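Local coordinates for Alpha/beta hydrolase (Pseudomonas aeruginosa PAO1, PDB 4R1D), which probably acts as a lipase effector of the H2 type VI secretion system and is bound here by its inhibitor Tli4, at residues 138-143 with 302-307; 290-293 with 298-301. All coordinates share one frame; numbering follows the deposited sequence.

Contacts 1 and 2 share one loop, the chain that runs from helix 289-296 to helix 310-317. In contact 1 the later part of this loop touches the start of helix 141-155. Contact 2 packs side chains of the earlier part against helix 289-296, and along the sequence it is nested inside contact 1. Their centres are about 14 Å apart. Tyr298 joins them: its N makes a probable hydrogen bond to Gly307 O at 2.9 Å. Tyr298 CB packs on Val305 CG1 at 3.5 Å, and Tyr298 CE1 on Leu306 N at 3.4 Å. Both contacts lie away from the calcium site, although helix 141-155 also carries the calcium ligand Glu152.

Contact 1 (138-143 with 302-307); sequences KVMRSA and AQVVLG
Met140 reaches across to Gln303 and Val304 through the end of its side chain. The apolar part is the meeting with Val304. The two side chains point at each other tip to tip, and Met140 CE and SD each lie 4.0 Å from Val304 CG2. Met140 reaches this far because its chain is extended, with CG anti to the backbone N (chi1 -171°). Met140 is deposited in two conformers, and this account holds for one of them.

In this alpha/beta hydrolase the contact joins two excursions from the parallel sheet. Met140, the N-cap residue of helix 141-155, lies in the one between strands 48-54 and 201-206. Val304 lies in the one between strands 274-280 and 427-432, in the loop before helix 310-317. Pro75 also packs on Met140, while Trp72 and Gln536 pack on Val304.

The polar neighbour is Gln303. Its side chain crosses that of Met140 at about a right angle and sets Gln303 OE1 3.5 Å from Met140 CE. This is a van der Waals touch, with no hydrogen bond between the segments. Gln303 NE2 is hydrogen-bonded to Glu537 OE2, which probably helps to fix the turn of the amide.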
loop_
_atom_site.group_PDB
_atom_site.type_symbol
_atom_site.label_atom_id
_atom_site.label_comp_id
_atom_site.label_asym_id
_atom_site.label_seq_id
_atom_site.Cartn_x
_atom_site.Cartn_y
_atom_site.Cartn_z
ATOM N N LYS A 138 -7.775 11.128 0.222
ATOM C CA LYS A 138 -7.226 9.830 -0.159
ATOM C C LYS A 138 -5.847 9.580 0.426
ATOM O O LYS A 138 -5.373 8.446 0.416
ATOM C CB LYS A 138 -7.054 9.759 -1.672
ATOM C CG LYS A 138 -8.324 9.620 -2.471
ATOM C CD LYS A 138 -8.007 9.827 -3.935
ATOM C CE LYS A 138 -9.282 9.908 -4.782
ATOM N NZ LYS A 138 -8.964 10.078 -6.232
ATOM N N VAL A 139 -5.186 10.639 0.882
ATOM C CA VAL A 139 -3.758 10.559 1.202
ATOM C C VAL A 139 -3.399 11.109 2.583
ATOM O O VAL A 139 -4.169 11.860 3.185
ATOM C CB VAL A 139 -2.903 11.285 0.138
ATOM C CG1 VAL A 139 -3.079 10.628 -1.215
ATOM C CG2 VAL A 139 -3.264 12.766 0.083
ATOM N N MET A 140 -2.215 10.737 3.068
ATOM C CA MET A 140 -1.744 11.160 4.384
ATOM C C MET A 140 -1.849 12.681 4.523
ATOM O O MET A 140 -1.286 13.442 3.726
ATOM C CB MET A 140 -0.305 10.690 4.594
ATOM C CG MET A 140 0.219 10.874 6.000
ATOM S SD MET A 140 1.868 10.158 6.145
ATOM C CE MET A 140 2.168 10.420 7.888
ATOM N N ARG A 141 -2.581 13.125 5.535
ATOM C CA ARG A 141 -2.929 14.542 5.611
ATOM C C ARG A 141 -1.734 15.477 5.810
ATOM O O ARG A 141 -1.524 16.395 5.022
ATOM C CB ARG A 141 -3.979 14.799 6.690
ATOM C CG ARG A 141 -4.229 16.280 6.850
ATOM C CD ARG A 141 -5.630 16.582 7.287
ATOM N NE ARG A 141 -6.040 15.785 8.427
ATOM C CZ ARG A 141 -5.421 15.761 9.602
ATOM N NH1 ARG A 141 -4.329 16.479 9.800
ATOM N NH2 ARG A 141 -5.902 15.005 10.579
ATOM N N SER A 142 -0.966 15.252 6.865
ATOM C CA SER A 142 0.164 16.136 7.171
ATOM C C SER A 142 1.197 16.178 6.045
ATOM O O SER A 142 1.781 17.223 5.752
ATOM C CB SER A 142 0.840 15.708 8.480
ATOM O OG SER A 142 1.442 14.430 8.332
ATOM N N ALA A 143 1.437 15.033 5.420
ATOM C CA ALA A 143 2.468 14.944 4.388
ATOM C C ALA A 143 2.090 15.643 3.091
ATOM O O ALA A 143 2.962 16.206 2.410
ATOM C CB ALA A 143 2.828 13.494 4.111
ATOM N N ALA A 302 10.146 5.989 12.639
ATOM C CA ALA A 302 9.373 6.060 11.399
ATOM C C ALA A 302 7.889 6.373 11.630
ATOM O O ALA A 302 7.237 5.765 12.491
ATOM C CB ALA A 302 9.525 4.776 10.598
ATOM N N GLN A 303 7.360 7.314 10.850
ATOM C CA GLN A 303 5.941 7.660 10.922
ATOM C C GLN A 303 5.068 6.592 10.296
ATOM O O GLN A 303 3.927 6.377 10.719
ATOM C CB GLN A 303 5.655 8.957 10.169
ATOM C CG GLN A 303 6.363 10.168 10.669
ATOM C CD GLN A 303 5.775 11.408 10.054
ATOM O OE1 GLN A 303 4.564 11.630 10.130
ATOM N NE2 GLN A 303 6.615 12.205 9.406
ATOM N N VAL A 304 5.579 5.964 9.237
ATOM C CA VAL A 304 4.809 4.960 8.524
ATOM C C VAL A 304 5.624 3.685 8.422
ATOM O O VAL A 304 6.763 3.710 7.953
ATOM C CB VAL A 304 4.419 5.459 7.140
ATOM C CG1 VAL A 304 3.421 4.524 6.518
ATOM C CG2 VAL A 304 3.824 6.857 7.258
ATOM N N VAL A 305 5.042 2.579 8.877
ATOM C CA VAL A 305 5.783 1.334 9.024
ATOM C C VAL A 305 4.953 0.132 8.601
ATOM O O VAL A 305 3.732 0.190 8.624
ATOM C CB VAL A 305 6.247 1.135 10.486
ATOM C CG1 VAL A 305 7.097 2.316 10.949
ATOM C CG2 VAL A 305 5.051 0.943 11.415
ATOM N N LEU A 306 5.619 -0.957 8.220
ATOM C CA LEU A 306 4.933 -2.217 7.960
ATOM C C LEU A 306 5.376 -3.307 8.935
ATOM O O LEU A 306 5.092 -4.484 8.735
ATOM C CB LEU A 306 5.154 -2.669 6.517
ATOM C CG LEU A 306 4.568 -1.748 5.450
ATOM C CD1 LEU A 306 4.938 -2.214 4.050
ATOM C CD2 LEU A 306 3.045 -1.709 5.606
ATOM N N GLY A 307 6.069 -2.911 9.994
ATOM C CA GLY A 307 6.452 -3.861 11.020
ATOM C C GLY A 307 7.664 -3.426 11.820
ATOM O O GLY A 307 8.413 -2.540 11.401
#

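Contact 2 (290-293 with 298-301); sequences IYHH and YEGI
Helix 289-296 lies in the long insertion between strands 274-280 and 427-432 of the alpha/beta hydrolase sheet. The loop after it sends the side chain of Tyr298 back against the helix, where an aromatic stack joins the two. His293 lies on the last turns of the helix and Tyr298 just beyond its end. Their rings stack face to face, centroids 4.0 Å apart and planes 27° from parallel. His293 ND1 sits above the rim of the tyrosine ring, 3.4 Å from Tyr298 CE2, whereas Tyr298 CD2 lies over the centre of the imidazole. The same tyrosine face also takes a CH-pi contact from His293 CB, 4.1 Å from the ring centroid. The backbone puts His293 CB over that face, and CG anti to the carbonyl carbon (chi1 -57°) lays the imidazole over it as well. Val313 and Met58 also pack on Tyr298.

Beside the stack, His292 and Glu299 cross at about a right angle, and the carboxylate is turned 55° from the imidazole plane. Trp440 serves both residues: its ring stacks on His292, and its NE1 is hydrogen-bonded to Glu299 OE2. His292 and Glu299 themselves meet through carbon, CE1 of His292 lying 3.8 Å from CG of Glu299.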
loop_
_atom_site.group_PDB
_atom_site.type_symbol
_atom_site.label_atom_id
_atom_site.label_comp_id
_atom_site.label_asym_id
_atom_site.label_seq_id
_atom_site.Cartn_x
_atom_site.Cartn_y
_atom_site.Cartn_z
ATOM N N ILE A 290 14.947 -0.907 1.661
ATOM C CA ILE A 290 14.019 -2.047 1.684
ATOM C C ILE A 290 14.691 -3.276 2.279
ATOM O O ILE A 290 14.051 -4.085 2.954
ATOM C CB ILE A 290 13.421 -2.378 0.281
ATOM C CG1 ILE A 290 12.272 -3.385 0.416
ATOM C CG2 ILE A 290 14.483 -2.930 -0.655
ATOM C CD1 ILE A 290 11.700 -3.828 -0.923
ATOM N N TYR A 291 15.996 -3.409 2.052
ATOM C CA TYR A 291 16.727 -4.518 2.652
ATOM C C TYR A 291 16.788 -4.358 4.170
ATOM O O TYR A 291 16.544 -5.296 4.904
ATOM C CB TYR A 291 18.131 -4.607 2.054
ATOM C CG TYR A 291 18.923 -5.805 2.512
ATOM C CD1 TYR A 291 19.550 -5.803 3.752
ATOM C CD2 TYR A 291 19.078 -6.916 1.695
ATOM C CE1 TYR A 291 20.282 -6.876 4.177
ATOM C CE2 TYR A 291 19.823 -8.013 2.117
ATOM C CZ TYR A 291 20.430 -7.972 3.356
ATOM O OH TYR A 291 21.165 -9.046 3.812
ATOM N N HIS A 292 17.114 -3.161 4.647
ATOM C CA HIS A 292 17.138 -2.939 6.088
ATOM C C HIS A 292 15.801 -3.322 6.702
ATOM O O HIS A 292 15.741 -4.077 7.672
ATOM C CB HIS A 292 17.421 -1.474 6.431
ATOM C CG HIS A 292 17.196 -1.160 7.877
ATOM N ND1 HIS A 292 15.949 -0.862 8.385
ATOM C CD2 HIS A 292 18.042 -1.158 8.934
ATOM C CE1 HIS A 292 16.040 -0.664 9.689
ATOM N NE2 HIS A 292 17.301 -0.838 10.049
ATOM N N HIS A 293 14.722 -2.795 6.130
ATOM C CA HIS A 293 13.402 -2.985 6.717
ATOM C C HIS A 293 12.950 -4.440 6.724
ATOM O O HIS A 293 12.393 -4.901 7.713
ATOM C CB HIS A 293 12.380 -2.071 6.034
ATOM C CG HIS A 293 12.755 -0.626 6.110
ATOM N ND1 HIS A 293 12.248 0.331 5.256
ATOM C CD2 HIS A 293 13.615 0.020 6.931
ATOM C CE1 HIS A 293 12.770 1.507 5.559
ATOM N NE2 HIS A 293 13.605 1.346 6.571
ATOM N N TYR A 298 11.095 -1.755 10.617
ATOM C CA TYR A 298 11.267 -0.313 10.569
ATOM C C TYR A 298 11.815 0.193 11.902
ATOM O O TYR A 298 11.607 -0.431 12.934
ATOM C CB TYR A 298 9.939 0.381 10.260
ATOM C CG TYR A 298 9.550 0.269 8.810
ATOM C CD1 TYR A 298 9.131 -0.948 8.265
ATOM C CD2 TYR A 298 9.618 1.373 7.978
ATOM C CE1 TYR A 298 8.789 -1.042 6.925
ATOM C CE2 TYR A 298 9.284 1.282 6.645
ATOM C CZ TYR A 298 8.872 0.083 6.127
ATOM O OH TYR A 298 8.554 0.011 4.788
ATOM N N GLU A 299 12.497 1.333 11.862
ATOM C CA GLU A 299 12.996 1.982 13.070
ATOM C C GLU A 299 11.868 2.686 13.827
ATOM O O GLU A 299 10.849 3.054 13.244
ATOM C CB GLU A 299 14.096 2.984 12.711
ATOM C CG GLU A 299 15.189 2.408 11.816
ATOM C CD GLU A 299 16.291 3.415 11.508
ATOM O OE1 GLU A 299 17.074 3.738 12.429
ATOM O OE2 GLU A 299 16.371 3.882 10.349
ATOM N N GLY A 300 12.061 2.871 15.131
ATOM C CA GLY A 300 11.042 3.457 15.982
ATOM C C GLY A 300 10.664 4.872 15.592
ATOM O O GLY A 300 9.549 5.317 15.853
ATOM N N ILE A 301 11.594 5.581 14.966
ATOM C CA ILE A 301 11.355 6.957 14.543
ATOM C C ILE A 301 10.422 7.092 13.330
ATOM O O ILE A 301 9.971 8.193 13.014
ATOM C CB ILE A 301 12.678 7.662 14.214
ATOM C CG1 ILE A 301 13.428 6.889 13.122
ATOM C CG2 ILE A 301 13.531 7.796 15.463
ATOM C CD1 ILE A 301 14.792 7.460 12.779
#